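Local coordinates for protein acyltransferase (Streptococcus pneumoniae, PDB 5UG1) that transfers acetyl groups onto peptidoglycan as the catalytic domain of O-acetyltransferase A, captured here as a covalent methylsulfonyl adduct, at residues Leu89-Glu94 / Tyr111-Ala116; Thr123-Asn128 / Ala161-Thr166; Ile9-Ala14 / Thr62-Pro67; Thr37-Asn42 / Lys71-Ser76; Lys56-Ala61 / Lys83-Ile88. All blocks are in the same frame, centred on the assembly; numbering follows the deposited sequence.

Contact 1: Leu89-Glu94 / Tyr111-Ala116; sequences LVTPYE and YMRELA. With NA (sodium ion), chain C.
Strand 86-90 gives way to a loop at Thr-91, and there a turn of helix 102-118 lies against it, with the CA atoms of Thr-91 and Met-112 6.7 Å apart. Met-112 does most of the work. Its CG stands anti to the carbonyl carbon, and a bend at the last torsion (chi3 68°) turns the thioether so that it lies along the departing chain. The methyl ends up between backbone and side chain: Met-112 CE is 3.3 Å from Val-90 O and 3.7 Å from Leu-89 CB. The sulfur meets the Pro-92 ring tip to tip, Met-112 SD sitting 3.5 Å from Pro-92 CD. Thr-91 crosses obliquely, its CG2 4.1 Å from Met-112 CB, while its OG1 is hydrogen-bonded to Asp-126 outside the pair. Trp-74 of helix 70-80 touches Leu-89, Met-112 and Leu-115 together. At the far end of the helical turn, Ala-116 O binds the sodium ion at 2.3 Å, a site completed by the carbonyl oxygens of Thr-119 and Ile-122 and two waters. Such apolar packing of a helix on the preceding strand belongs to a beta-alpha-beta unit, here strand 86-90, helix 102-118 and strand 122-125.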
# COMPACT_ATOMS: atom_id res chain seq x y z
N LEU A 89 -1.67 5.31 0.76
CA LEU A 89 -2.37 4.09 1.15
C LEU A 89 -2.62 3.23 -0.08
O LEU A 89 -3.26 3.69 -1.04
CB LEU A 89 -3.68 4.42 1.86
CG LEU A 89 -3.58 5.44 3.01
CD1 LEU A 89 -4.97 5.79 3.53
CD2 LEU A 89 -2.69 4.93 4.14
N VAL A 90 -2.15 1.98 -0.06
CA VAL A 90 -2.35 1.05 -1.16
C VAL A 90 -3.53 0.14 -0.81
O VAL A 90 -3.44 -0.67 0.13
CB VAL A 90 -1.09 0.24 -1.46
CG1 VAL A 90 -1.15 -0.32 -2.89
CG2 VAL A 90 0.16 1.10 -1.28
N THR A 91 -4.63 0.26 -1.55
CA THR A 91 -5.83 -0.49 -1.23
C THR A 91 -5.60 -1.98 -1.49
O THR A 91 -4.84 -2.35 -2.39
CB THR A 91 -7.03 -0.01 -2.04
OG1 THR A 91 -6.71 -0.04 -3.44
CG2 THR A 91 -7.47 1.42 -1.62
N PRO A 92 -6.21 -2.86 -0.69
CA PRO A 92 -6.00 -4.29 -0.86
C PRO A 92 -6.97 -4.87 -1.88
O PRO A 92 -8.02 -4.31 -2.17
CB PRO A 92 -6.27 -4.86 0.54
CG PRO A 92 -7.27 -3.91 1.11
CD PRO A 92 -7.00 -2.56 0.52
N TYR A 93 -6.59 -6.03 -2.43
CA TYR A 93 -7.43 -6.72 -3.41
C TYR A 93 -7.47 -8.22 -3.11
O TYR A 93 -6.44 -8.90 -3.22
CB TYR A 93 -6.94 -6.48 -4.83
CG TYR A 93 -7.73 -7.24 -5.86
CD1 TYR A 93 -9.02 -6.85 -6.20
CD2 TYR A 93 -7.19 -8.37 -6.48
CE1 TYR A 93 -9.76 -7.57 -7.15
CE2 TYR A 93 -7.91 -9.08 -7.42
CZ TYR A 93 -9.19 -8.68 -7.75
OH TYR A 93 -9.90 -9.40 -8.69
N GLU A 94 -8.65 -8.71 -2.76
CA GLU A 94 -8.99 -10.13 -2.71
C GLU A 94 -9.94 -10.41 -3.88
O GLU A 94 -11.08 -9.94 -3.90
CB GLU A 94 -9.64 -10.48 -1.36
CG GLU A 94 -10.44 -11.80 -1.33
CD GLU A 94 -9.56 -13.02 -1.52
OE1 GLU A 94 -8.79 -13.35 -0.59
OE2 GLU A 94 -9.63 -13.65 -2.61
N TYR A 111 -13.02 2.30 2.63
CA TYR A 111 -12.73 3.17 3.76
C TYR A 111 -11.39 3.90 3.59
O TYR A 111 -11.27 5.07 3.96
CB TYR A 111 -12.72 2.35 5.05
CG TYR A 111 -12.72 3.19 6.30
CD1 TYR A 111 -13.80 4.02 6.59
CD2 TYR A 111 -11.65 3.17 7.18
CE1 TYR A 111 -13.81 4.80 7.71
CE2 TYR A 111 -11.65 3.95 8.32
CZ TYR A 111 -12.74 4.76 8.58
OH TYR A 111 -12.78 5.56 9.71
N MET A 112 -10.38 3.21 3.05
CA MET A 112 -9.10 3.85 2.74
C MET A 112 -9.28 4.95 1.71
O MET A 112 -8.66 6.01 1.81
CB MET A 112 -8.09 2.82 2.23
CG MET A 112 -7.77 1.70 3.22
SD MET A 112 -6.91 0.32 2.44
CE MET A 112 -5.34 1.13 2.08
N ARG A 113 -10.12 4.72 0.69
CA ARG A 113 -10.44 5.79 -0.24
C ARG A 113 -11.04 6.99 0.48
O ARG A 113 -10.72 8.14 0.15
CB ARG A 113 -11.40 5.28 -1.32
CG ARG A 113 -10.77 4.24 -2.25
CD ARG A 113 -11.76 3.72 -3.30
NE ARG A 113 -11.20 2.55 -3.97
CZ ARG A 113 -11.71 1.32 -3.90
NH1 ARG A 113 -12.83 1.07 -3.23
NH2 ARG A 113 -11.10 0.33 -4.54
N GLU A 114 -11.88 6.75 1.50
CA GLU A 114 -12.51 7.87 2.20
C GLU A 114 -11.48 8.68 2.96
O GLU A 114 -11.53 9.91 2.97
CB GLU A 114 -13.61 7.38 3.15
CG GLU A 114 -14.64 6.52 2.45
CD GLU A 114 -15.92 6.31 3.26
OE1 GLU A 114 -15.84 6.07 4.48
OE2 GLU A 114 -17.00 6.39 2.65
N LEU A 115 -10.54 7.99 3.59
CA LEU A 115 -9.50 8.66 4.35
C LEU A 115 -8.60 9.47 3.43
O LEU A 115 -8.24 10.61 3.75
CB LEU A 115 -8.68 7.63 5.14
CG LEU A 115 -9.39 6.98 6.34
CD1 LEU A 115 -8.51 5.91 7.01
CD2 LEU A 115 -9.79 8.05 7.33
N ALA A 116 -8.23 8.91 2.27
CA ALA A 116 -7.37 9.63 1.34
C ALA A 116 -8.08 10.85 0.75
O ALA A 116 -7.48 11.93 0.63
CB ALA A 116 -6.90 8.70 0.22
NA NA C . -5.81 13.48 0.28
O HOH W 1 -6.22 12.82 -1.96
O HOH W 2 -7.46 15.20 0.44

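Contact 2: Thr123-Asn128 / Ala161-Thr166; sequences TIADWN and ADTIAT
Thr-163 presents its methyl, not its hydroxyl, to the end of strand 122-125. With CG2 anti to its backbone N and OG1 beside it (chi1 -56°), the methyl points at the peptide groups where the strand turns into helix 127-132. CG2 lies 3.8 Å from Asp-126 N, and the same methyl is 3.9 Å from both Ala-125 C and Trp-127 N, so one carbon rests against three successive residues. The hydroxyl is satisfied within its own helix by Leu-159 O. Ala-125 is the second large contributor. Its CA is 5.5 Å from that of Ile-164, a close approach that its short side chain permits, and its CB lies 4.1 Å from Thr-163 O and 4.2 Å from Ile-164 CG1. Trp-127 meets the Thr-163 methyl mainly through its backbone; its indole leaves with CG anti to the backbone N and packs against Tyr-93 and Phe-146. The surface that the methyl covers is a tight bend: Trp-127 N donates to Ala-125 O at 2.9 Å, an inverse gamma turn centred on Asp-126. That residue is also the N-cap of helix 127-132; its CB points away from helix 150-171, and OD2 makes a salt bridge with Arg-113 of helix 102-118. Thr-163 OG1, Trp-127 N and Asp-126 OD2 thus all find their partners elsewhere than across the contact, and helix 150-171 is held to the strand end by van der Waals contact and fit, without directional bonds between the two segments.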
# COMPACT_ATOMS: atom_id res chain seq x y z
N THR A 123 -2.57 10.27 0.07
CA THR A 123 -2.85 10.01 -1.33
C THR A 123 -3.16 8.53 -1.51
O THR A 123 -2.50 7.67 -0.91
CB THR A 123 -1.63 10.40 -2.22
OG1 THR A 123 -1.32 11.80 -2.05
CG2 THR A 123 -1.89 10.08 -3.69
N ILE A 124 -4.15 8.21 -2.37
CA ILE A 124 -4.54 6.82 -2.62
C ILE A 124 -3.67 6.24 -3.73
O ILE A 124 -3.30 6.94 -4.68
CB ILE A 124 -6.04 6.71 -2.96
CG1 ILE A 124 -6.57 5.30 -2.65
CG2 ILE A 124 -6.29 7.07 -4.44
CD1 ILE A 124 -6.53 4.96 -1.17
N ALA A 125 -3.33 4.96 -3.58
CA ALA A 125 -2.77 4.13 -4.65
C ALA A 125 -3.73 2.94 -4.79
O ALA A 125 -3.64 1.97 -4.03
CB ALA A 125 -1.35 3.68 -4.33
N ASP A 126 -4.66 3.02 -5.76
CA ASP A 126 -5.84 2.16 -5.76
C ASP A 126 -5.57 0.86 -6.52
O ASP A 126 -6.11 0.59 -7.60
CB ASP A 126 -7.04 2.90 -6.34
CG ASP A 126 -8.36 2.36 -5.82
OD1 ASP A 126 -8.37 1.21 -5.31
OD2 ASP A 126 -9.38 3.08 -5.90
N TRP A 127 -4.71 0.04 -5.92
CA TRP A 127 -4.44 -1.29 -6.43
C TRP A 127 -5.73 -2.10 -6.59
O TRP A 127 -5.91 -2.83 -7.57
CB TRP A 127 -3.47 -2.00 -5.50
CG TRP A 127 -3.33 -3.48 -5.72
CD1 TRP A 127 -3.67 -4.48 -4.85
CD2 TRP A 127 -2.81 -4.12 -6.89
NE1 TRP A 127 -3.40 -5.70 -5.41
CE2 TRP A 127 -2.86 -5.51 -6.66
CE3 TRP A 127 -2.30 -3.66 -8.11
CZ2 TRP A 127 -2.43 -6.45 -7.61
CZ3 TRP A 127 -1.87 -4.59 -9.05
CH2 TRP A 127 -1.94 -5.96 -8.80
N ASN A 128 -6.64 -1.99 -5.61
CA ASN A 128 -7.93 -2.66 -5.70
C ASN A 128 -8.63 -2.36 -7.02
O ASN A 128 -9.11 -3.26 -7.71
CB ASN A 128 -8.81 -2.23 -4.52
CG ASN A 128 -10.18 -2.86 -4.54
OD1 ASN A 128 -11.10 -2.38 -5.21
ND2 ASN A 128 -10.34 -3.94 -3.77
N ALA A 161 3.63 -1.85 -9.25
CA ALA A 161 4.62 -0.81 -9.02
C ALA A 161 4.19 0.52 -9.65
O ALA A 161 4.36 1.58 -9.04
CB ALA A 161 5.98 -1.25 -9.57
N ASP A 162 3.62 0.47 -10.86
CA ASP A 162 3.24 1.71 -11.54
C ASP A 162 2.10 2.42 -10.82
O ASP A 162 2.00 3.65 -10.88
CB ASP A 162 2.85 1.44 -12.99
CG ASP A 162 4.07 1.17 -13.87
OD1 ASP A 162 5.19 1.58 -13.51
OD2 ASP A 162 3.89 0.54 -14.94
N THR A 163 1.21 1.66 -10.17
CA THR A 163 0.14 2.28 -9.40
C THR A 163 0.71 3.15 -8.28
O THR A 163 0.27 4.28 -8.07
CB THR A 163 -0.77 1.20 -8.82
OG1 THR A 163 -1.26 0.38 -9.89
CG2 THR A 163 -1.96 1.82 -8.10
N ILE A 164 1.71 2.63 -7.57
CA ILE A 164 2.33 3.38 -6.48
C ILE A 164 3.15 4.55 -7.03
O ILE A 164 3.10 5.66 -6.49
CB ILE A 164 3.16 2.42 -5.60
CG1 ILE A 164 2.20 1.52 -4.80
CG2 ILE A 164 4.10 3.17 -4.66
CD1 ILE A 164 2.86 0.31 -4.21
N ALA A 165 3.89 4.33 -8.12
CA ALA A 165 4.62 5.44 -8.74
C ALA A 165 3.67 6.57 -9.11
O ALA A 165 3.98 7.75 -8.88
CB ALA A 165 5.38 4.96 -9.97
N THR A 166 2.50 6.24 -9.66
CA THR A 166 1.56 7.29 -10.04
C THR A 166 1.04 8.05 -8.83
O THR A 166 0.89 9.27 -8.88
CB THR A 166 0.42 6.68 -10.84
OG1 THR A 166 0.94 6.19 -12.08
CG2 THR A 166 -0.65 7.72 -11.14

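Contact 3: Ile9-Ala14 / Thr62-Pro67; sequences IGDSVA and TGVNNP. With 03S (methanesulfonic acid), chain B.
Strand 6-10 ends at Gly-10 and turns through Asp-11 into helix 12-16, while 62-67 leaves strand 57-61 as an irregular loop; the two run closest at Asp-11 and Thr-62, with CA atoms 5.3 Å apart. The Gly-Asp-Ser sequence at this strand-to-helix turn, facing a loop with Gly-63 and Asn-65, resembles the first and third sequence blocks of SGNH (GDSL) hydrolases, and it lines the pocket of the methylsulfonyl adduct. Ser-12 carries that group, its OG 1.5 Å from S10 and also hydrogen-bonded to His-145 NE2, consistent with the nucleophile and base of a catalytic triad. Oxygen O12 of the adduct is met from both segments: Ser-12 N donates at 3.1 Å, and Asn-65 ND2 reaches it at 2.7 Å in a weak, bent bond (117°). This is the arrangement expected of an oxyanion hole. Asp-11, with CG in the crowded position between its backbone N and carbonyl carbon, divides its carboxylate. OD1 caps the helix through weak bonds from Val-13 N and Ala-14 N. OD2 accepts from two waters, water 3 at 2.8 Å and water 4 at 2.9 Å; the first accepts in turn from Gly-63 N and Asn-65 N, the second from Val-64 N, so solvent ties the loop to the cap. Gly-63 takes backbone angles that suit glycine. Val-64 crosses Asp-11 at about a right angle, its CG1 3.8 Å from both Asp-11 OD2 and adduct oxygen O11.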
# COMPACT_ATOMS: atom_id res chain seq x y z
N ILE A 9 6.27 0.24 3.48
CA ILE A 9 6.10 -0.81 4.48
C ILE A 9 4.93 -1.65 4.01
O ILE A 9 3.79 -1.16 3.98
CB ILE A 9 5.83 -0.23 5.87
CG1 ILE A 9 6.90 0.77 6.30
CG2 ILE A 9 5.64 -1.37 6.91
CD1 ILE A 9 6.34 1.83 7.26
N GLY A 10 5.21 -2.86 3.62
CA GLY A 10 4.26 -3.66 2.91
C GLY A 10 4.18 -5.12 3.23
O GLY A 10 4.98 -5.65 3.94
N ASP A 11 3.19 -5.75 2.63
CA ASP A 11 2.86 -7.15 2.81
C ASP A 11 3.41 -8.07 1.71
O ASP A 11 4.21 -7.68 0.93
CB ASP A 11 1.35 -7.33 3.02
CG ASP A 11 0.54 -6.93 1.82
OD1 ASP A 11 1.08 -6.68 0.78
OD2 ASP A 11 -0.66 -6.86 1.91
N SER A 12 2.95 -9.30 1.69
CA SER A 12 3.40 -10.26 0.71
C SER A 12 3.08 -9.88 -0.72
O SER A 12 3.77 -10.27 -1.58
CB SER A 12 2.81 -11.61 1.00
OG SER A 12 1.48 -11.64 0.65
N VAL A 13 2.01 -9.14 -0.93
CA VAL A 13 1.68 -8.70 -2.26
C VAL A 13 2.73 -7.70 -2.76
O VAL A 13 3.22 -7.82 -3.85
CB VAL A 13 0.25 -8.15 -2.35
CG1 VAL A 13 -0.08 -7.72 -3.74
CG2 VAL A 13 -0.72 -9.21 -1.92
N ALA A 14 3.04 -6.73 -1.93
CA ALA A 14 4.13 -5.83 -2.18
C ALA A 14 5.46 -6.58 -2.33
O ALA A 14 6.23 -6.29 -3.22
CB ALA A 14 4.23 -4.78 -1.12
N THR A 62 -0.59 -2.59 2.62
CA THR A 62 -1.13 -3.67 3.43
C THR A 62 -2.65 -3.68 3.30
O THR A 62 -3.24 -2.77 2.71
CB THR A 62 -0.78 -3.50 4.92
OG1 THR A 62 -1.38 -2.28 5.40
CG2 THR A 62 0.73 -3.48 5.18
N GLY A 63 -3.29 -4.63 3.92
CA GLY A 63 -4.72 -4.60 4.02
C GLY A 63 -5.44 -5.89 3.73
O GLY A 63 -6.51 -6.09 4.19
N VAL A 64 -4.82 -6.76 2.97
CA VAL A 64 -5.41 -8.02 2.64
C VAL A 64 -5.23 -9.06 3.74
O VAL A 64 -6.04 -9.88 3.90
CB VAL A 64 -4.94 -8.54 1.27
CG1 VAL A 64 -3.60 -9.21 1.37
CG2 VAL A 64 -5.96 -9.41 0.60
N ASN A 65 -4.17 -8.99 4.51
CA ASN A 65 -3.98 -9.89 5.65
C ASN A 65 -4.75 -9.38 6.88
O ASN A 65 -4.58 -8.30 7.26
CB ASN A 65 -2.51 -9.96 6.02
CG ASN A 65 -1.71 -10.85 5.12
OD1 ASN A 65 -2.22 -11.73 4.46
ND2 ASN A 65 -0.42 -10.61 5.10
N ASN A 66 -5.57 -10.20 7.49
CA ASN A 66 -6.30 -9.79 8.68
C ASN A 66 -7.22 -8.57 8.45
O ASN A 66 -7.08 -7.61 9.12
CB ASN A 66 -5.27 -9.49 9.79
CG ASN A 66 -4.80 -10.71 10.53
OD1 ASN A 66 -4.95 -11.83 10.07
ND2 ASN A 66 -4.24 -10.50 11.70
N PRO A 67 -8.13 -8.59 7.49
CA PRO A 67 -8.85 -7.36 7.15
C PRO A 67 -9.94 -6.99 8.15
O PRO A 67 -10.47 -5.88 8.05
CB PRO A 67 -9.46 -7.69 5.78
CG PRO A 67 -9.79 -9.18 5.90
CD PRO A 67 -8.65 -9.76 6.75
S10 03S B . 0.32 -11.81 1.62
O11 03S B . -0.88 -11.74 0.75
O12 03S B . 0.32 -10.67 2.55
C13 03S B . 0.30 -13.23 2.48
O HOH W 3 -1.89 -7.02 4.45
O HOH W 4 -2.98 -5.92 0.43

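Contact 4: Thr37-Asn42 / Lys71-Ser76; sequences TTKTAN and KDDWDS
The methyl of Thr-38 sits squarely over one face of the Trp-74 indole, CG2 3.6 Å from the centroid of the six-membered ring and 3° off its normal, a CH-pi contact. Trp-74 leaves its helix pointing away, yet the ring comes back under the threonine. The hydroxyl of Thr-38, anti to its carbonyl carbon, lies above the rim of the same ring, OG1 3.3 Å from Trp-74 CZ2, and is hydrogen-bonded to Thr-62 OG1. One turn on, Asn-42 ND2 gives a weak bond to Ser-76 OG at 2.9 Å, bent to 123°. Between these two points Asp-73 packs its CB obliquely on the Thr-38 methyl, and its carboxylate reaches across through water: OD2 accepts from water 5 at 2.7 Å, which in turn takes Lys-39 N, and OD1 accepts from water 6 at 2.6 Å, which takes Asn-42 ND2. Helices 38-50 and 70-80 run nearly parallel, their segment axes 9.5 Å apart at 23°, side by side on one flank of the parallel sheet of this alpha/beta fold. Helix 38-50 is started by a capping box: Thr-40 N donates to Thr-37 OG1 at 3.3 Å, and Thr-37 N returns a bond to Thr-40 OG1 at 3.1 Å. Asp-73 faces this N-terminal turn, whose dipole would probably favour its carboxylate form. Lys-39 sends its ammonium elsewhere, to a salt bridge with Glu-43, and on the far side Asp-75 OD1 bonds Tyr-111 OH.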
# COMPACT_ATOMS: atom_id res chain seq x y z
N THR A 37 0.73 -7.00 8.46
CA THR A 37 -0.62 -6.47 8.46
C THR A 37 -0.58 -4.96 8.67
O THR A 37 0.45 -4.37 8.97
CB THR A 37 -1.45 -7.14 9.57
OG1 THR A 37 -1.01 -6.67 10.84
CG2 THR A 37 -1.29 -8.65 9.51
N THR A 38 -1.75 -4.34 8.50
CA THR A 38 -1.85 -2.91 8.78
C THR A 38 -1.47 -2.62 10.23
O THR A 38 -0.83 -1.60 10.52
CB THR A 38 -3.26 -2.43 8.47
OG1 THR A 38 -3.60 -2.84 7.13
CG2 THR A 38 -3.35 -0.90 8.64
N LYS A 39 -1.83 -3.53 11.14
CA LYS A 39 -1.46 -3.41 12.55
C LYS A 39 0.05 -3.34 12.73
O LYS A 39 0.56 -2.41 13.37
CB LYS A 39 -2.04 -4.59 13.33
CG LYS A 39 -1.88 -4.50 14.85
CD LYS A 39 -2.27 -5.84 15.48
CE LYS A 39 -2.03 -5.86 16.99
NZ LYS A 39 -0.63 -5.47 17.34
N THR A 40 0.79 -4.31 12.18
CA THR A 40 2.23 -4.30 12.39
C THR A 40 2.91 -3.21 11.57
O THR A 40 3.95 -2.69 11.99
CB THR A 40 2.85 -5.68 12.07
OG1 THR A 40 2.67 -5.99 10.69
CG2 THR A 40 2.23 -6.77 12.92
N ALA A 41 2.34 -2.84 10.43
CA ALA A 41 2.86 -1.71 9.66
C ALA A 41 2.79 -0.41 10.45
O ALA A 41 3.69 0.44 10.35
CB ALA A 41 2.08 -1.58 8.35
N ASN A 42 1.71 -0.23 11.21
CA ASN A 42 1.60 0.90 12.13
C ASN A 42 2.76 0.92 13.12
O ASN A 42 3.37 1.96 13.37
CB ASN A 42 0.26 0.81 12.88
CG ASN A 42 -0.23 2.15 13.41
OD1 ASN A 42 0.52 3.12 13.47
ND2 ASN A 42 -1.51 2.21 13.81
N LYS A 71 -11.37 -0.83 10.05
CA LYS A 71 -11.78 0.50 10.50
C LYS A 71 -10.79 1.05 11.52
O LYS A 71 -10.17 2.10 11.30
CB LYS A 71 -13.19 0.45 11.10
CG LYS A 71 -14.32 0.53 10.11
CD LYS A 71 -15.67 0.35 10.85
CE LYS A 71 -16.87 0.33 9.91
NZ LYS A 71 -18.09 -0.14 10.62
N ASP A 72 -10.59 0.34 12.64
CA ASP A 72 -9.66 0.81 13.66
C ASP A 72 -8.24 0.88 13.12
O ASP A 72 -7.50 1.83 13.42
CB ASP A 72 -9.73 -0.08 14.90
CG ASP A 72 -11.00 0.13 15.70
OD1 ASP A 72 -11.77 1.07 15.39
OD2 ASP A 72 -11.25 -0.65 16.65
N ASP A 73 -7.83 -0.11 12.33
CA ASP A 73 -6.44 -0.14 11.86
C ASP A 73 -6.12 1.06 10.96
O ASP A 73 -5.07 1.69 11.12
CB ASP A 73 -6.15 -1.45 11.12
CG ASP A 73 -5.67 -2.57 12.08
OD1 ASP A 73 -5.00 -2.26 13.08
OD2 ASP A 73 -5.97 -3.76 11.83
N TRP A 74 -7.01 1.39 10.03
CA TRP A 74 -6.69 2.49 9.13
C TRP A 74 -6.90 3.83 9.79
O TRP A 74 -6.14 4.77 9.52
CB TRP A 74 -7.49 2.37 7.83
CG TRP A 74 -7.00 1.26 6.98
CD1 TRP A 74 -7.66 0.10 6.68
CD2 TRP A 74 -5.71 1.17 6.36
NE1 TRP A 74 -6.86 -0.69 5.89
CE2 TRP A 74 -5.66 -0.06 5.69
CE3 TRP A 74 -4.60 2.02 6.32
CZ2 TRP A 74 -4.54 -0.46 4.97
CZ3 TRP A 74 -3.50 1.63 5.59
CH2 TRP A 74 -3.47 0.40 4.93
N ASP A 75 -7.91 3.94 10.65
CA ASP A 75 -8.02 5.11 11.52
C ASP A 75 -6.73 5.32 12.30
O ASP A 75 -6.20 6.43 12.38
CB ASP A 75 -9.18 4.96 12.49
CG ASP A 75 -10.51 5.25 11.85
OD1 ASP A 75 -10.55 5.72 10.69
OD2 ASP A 75 -11.53 5.01 12.54
N SER A 76 -6.21 4.24 12.89
CA SER A 76 -5.06 4.35 13.78
C SER A 76 -3.79 4.73 13.03
O SER A 76 -3.04 5.61 13.47
CB SER A 76 -4.85 3.05 14.54
OG SER A 76 -3.74 3.19 15.41
O HOH W 5 -4.19 -5.51 10.83
O HOH W 6 -3.35 -0.49 13.96

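Contact 5: Lys56-Ala61 / Lys83-Ile88; sequences KTVVIA and KGHHMI
The imidazole of His-85 has Lys-56 O at its edge, near the ring plane, where ND1 makes a weak bond of 3.2 Å and is shared, also weakly, with Pro-55 O; Val-58 CG2 approaches that ring obliquely, 3.8 Å from ND1. The ring of His-86 turns to the opposite side of the sheet, its ND1 to Pro-175 O and its NE2 to Thr-123 OG1. Lys-56 O also opens the strand pairing, accepting from His-86 N at 2.9 Å with the donor above the carbonyl plane. From there the parallel pattern is regular: Val-58 N donates to His-86 O (2.9 Å), Ile-88 N to Val-58 O (2.7 Å) and Ile-60 N to Ile-88 O (2.9 Å), these three nearly along their C=O axes. Side chains alternate. Val-59 and Ile-88 lie side by side, CG1 of the valine 4.1 Å from CG2 of the isoleucine, while on the other face the methyl of Met-87, CE, crosses to Ile-60 CG1 at 3.5 Å. The strands are central in the five-stranded sheet, between 6-10 and 122-125. Thr-57 and Ile-88 meet helix 150-171 on one face; Ile-60 and Met-87 meet helix 70-80, which connects the two strands, on the other.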
# COMPACT_ATOMS: atom_id res chain seq x y z
N LYS A 56 10.30 11.23 4.27
CA LYS A 56 9.13 12.09 4.15
C LYS A 56 7.90 11.34 3.67
O LYS A 56 6.81 11.50 4.23
CB LYS A 56 9.43 13.26 3.21
CG LYS A 56 8.27 14.23 3.13
CD LYS A 56 8.54 15.36 2.18
CE LYS A 56 8.01 15.04 0.80
NZ LYS A 56 8.26 16.18 -0.14
N THR A 57 8.03 10.54 2.62
CA THR A 57 6.88 9.87 2.04
C THR A 57 6.84 8.43 2.53
O THR A 57 7.82 7.69 2.41
CB THR A 57 6.93 9.92 0.52
OG1 THR A 57 7.21 11.26 0.10
CG2 THR A 57 5.61 9.50 -0.06
N VAL A 58 5.69 8.04 3.09
CA VAL A 58 5.46 6.72 3.66
C VAL A 58 4.40 6.02 2.83
O VAL A 58 3.30 6.56 2.62
CB VAL A 58 5.03 6.81 5.14
CG1 VAL A 58 4.95 5.42 5.77
CG2 VAL A 58 5.97 7.74 5.91
N VAL A 59 4.70 4.82 2.35
CA VAL A 59 3.75 4.02 1.60
C VAL A 59 3.36 2.82 2.45
O VAL A 59 4.21 2.00 2.81
CB VAL A 59 4.32 3.57 0.24
CG1 VAL A 59 3.21 2.92 -0.58
CG2 VAL A 59 4.92 4.78 -0.51
N ILE A 60 2.07 2.71 2.75
CA ILE A 60 1.52 1.61 3.54
C ILE A 60 0.83 0.68 2.55
O ILE A 60 -0.27 0.97 2.06
CB ILE A 60 0.54 2.11 4.62
CG1 ILE A 60 1.21 3.13 5.55
CG2 ILE A 60 -0.03 0.91 5.43
CD1 ILE A 60 2.54 2.65 6.22
N ALA A 61 1.48 -0.44 2.24
CA ALA A 61 0.97 -1.39 1.24
C ALA A 61 0.55 -2.67 1.93
O ALA A 61 1.21 -3.71 1.86
CB ALA A 61 2.04 -1.63 0.15
N LYS A 83 4.15 13.97 12.33
CA LYS A 83 4.26 15.27 11.69
C LYS A 83 5.40 15.26 10.69
O LYS A 83 6.46 14.67 10.94
CB LYS A 83 4.49 16.36 12.74
CG LYS A 83 3.27 16.64 13.59
CD LYS A 83 3.52 17.75 14.61
CE LYS A 83 3.73 17.19 16.02
NZ LYS A 83 3.77 18.26 17.07
N GLY A 84 5.18 15.90 9.54
CA GLY A 84 6.22 16.11 8.56
C GLY A 84 6.24 15.11 7.42
O GLY A 84 7.14 15.18 6.57
N HIS A 85 5.29 14.19 7.38
CA HIS A 85 5.25 13.13 6.38
C HIS A 85 4.03 13.27 5.49
O HIS A 85 3.02 13.87 5.87
CB HIS A 85 5.25 11.76 7.05
CG HIS A 85 6.48 11.48 7.86
ND1 HIS A 85 7.61 10.92 7.32
CD2 HIS A 85 6.75 11.69 9.17
CE1 HIS A 85 8.53 10.79 8.26
NE2 HIS A 85 8.03 11.25 9.39
N HIS A 86 4.14 12.72 4.29
CA HIS A 86 3.00 12.43 3.44
C HIS A 86 2.86 10.92 3.37
O HIS A 86 3.85 10.20 3.38
CB HIS A 86 3.18 13.02 2.04
CG HIS A 86 1.92 13.03 1.22
ND1 HIS A 86 1.13 14.16 1.08
CD2 HIS A 86 1.31 12.06 0.51
CE1 HIS A 86 0.09 13.88 0.31
NE2 HIS A 86 0.17 12.61 -0.05
N MET A 87 1.62 10.45 3.31
CA MET A 87 1.34 9.03 3.43
C MET A 87 0.55 8.58 2.21
O MET A 87 -0.37 9.26 1.78
CB MET A 87 0.54 8.75 4.70
CG MET A 87 0.27 7.30 5.01
SD MET A 87 -0.80 7.21 6.48
CE MET A 87 0.10 5.95 7.36
N ILE A 88 0.94 7.44 1.65
CA ILE A 88 0.22 6.83 0.54
C ILE A 88 -0.37 5.50 1.00
O ILE A 88 0.33 4.67 1.58
CB ILE A 88 1.15 6.65 -0.67
CG1 ILE A 88 1.50 8.03 -1.21
CG2 ILE A 88 0.51 5.79 -1.74
CD1 ILE A 88 2.43 7.95 -2.30

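Overall arrangement
All five contacts are built on or beside one parallel sheet, ordered 29-32, 6-10, 57-61, 86-90, 122-125. Contact 5 joins its third and fourth strands and shares strand 86-90 with contact 1, about 14 Å away between centres. Contacts 1 and 4 pack helices on one face, and contact 2 sets helix 150-171 on the other, so contacts 2 and 4 lie about 19 Å apart without touching. Contact 3, at the C-terminal ends of strands 6-10 and 57-61, supplies most of the adduct pocket; it touches all four others. Along the chain, contacts 3, 4 and 5 interleave, followed by contact 1 and then contact 2. The active site thus stands on a scaffold of consecutive strand-helix units.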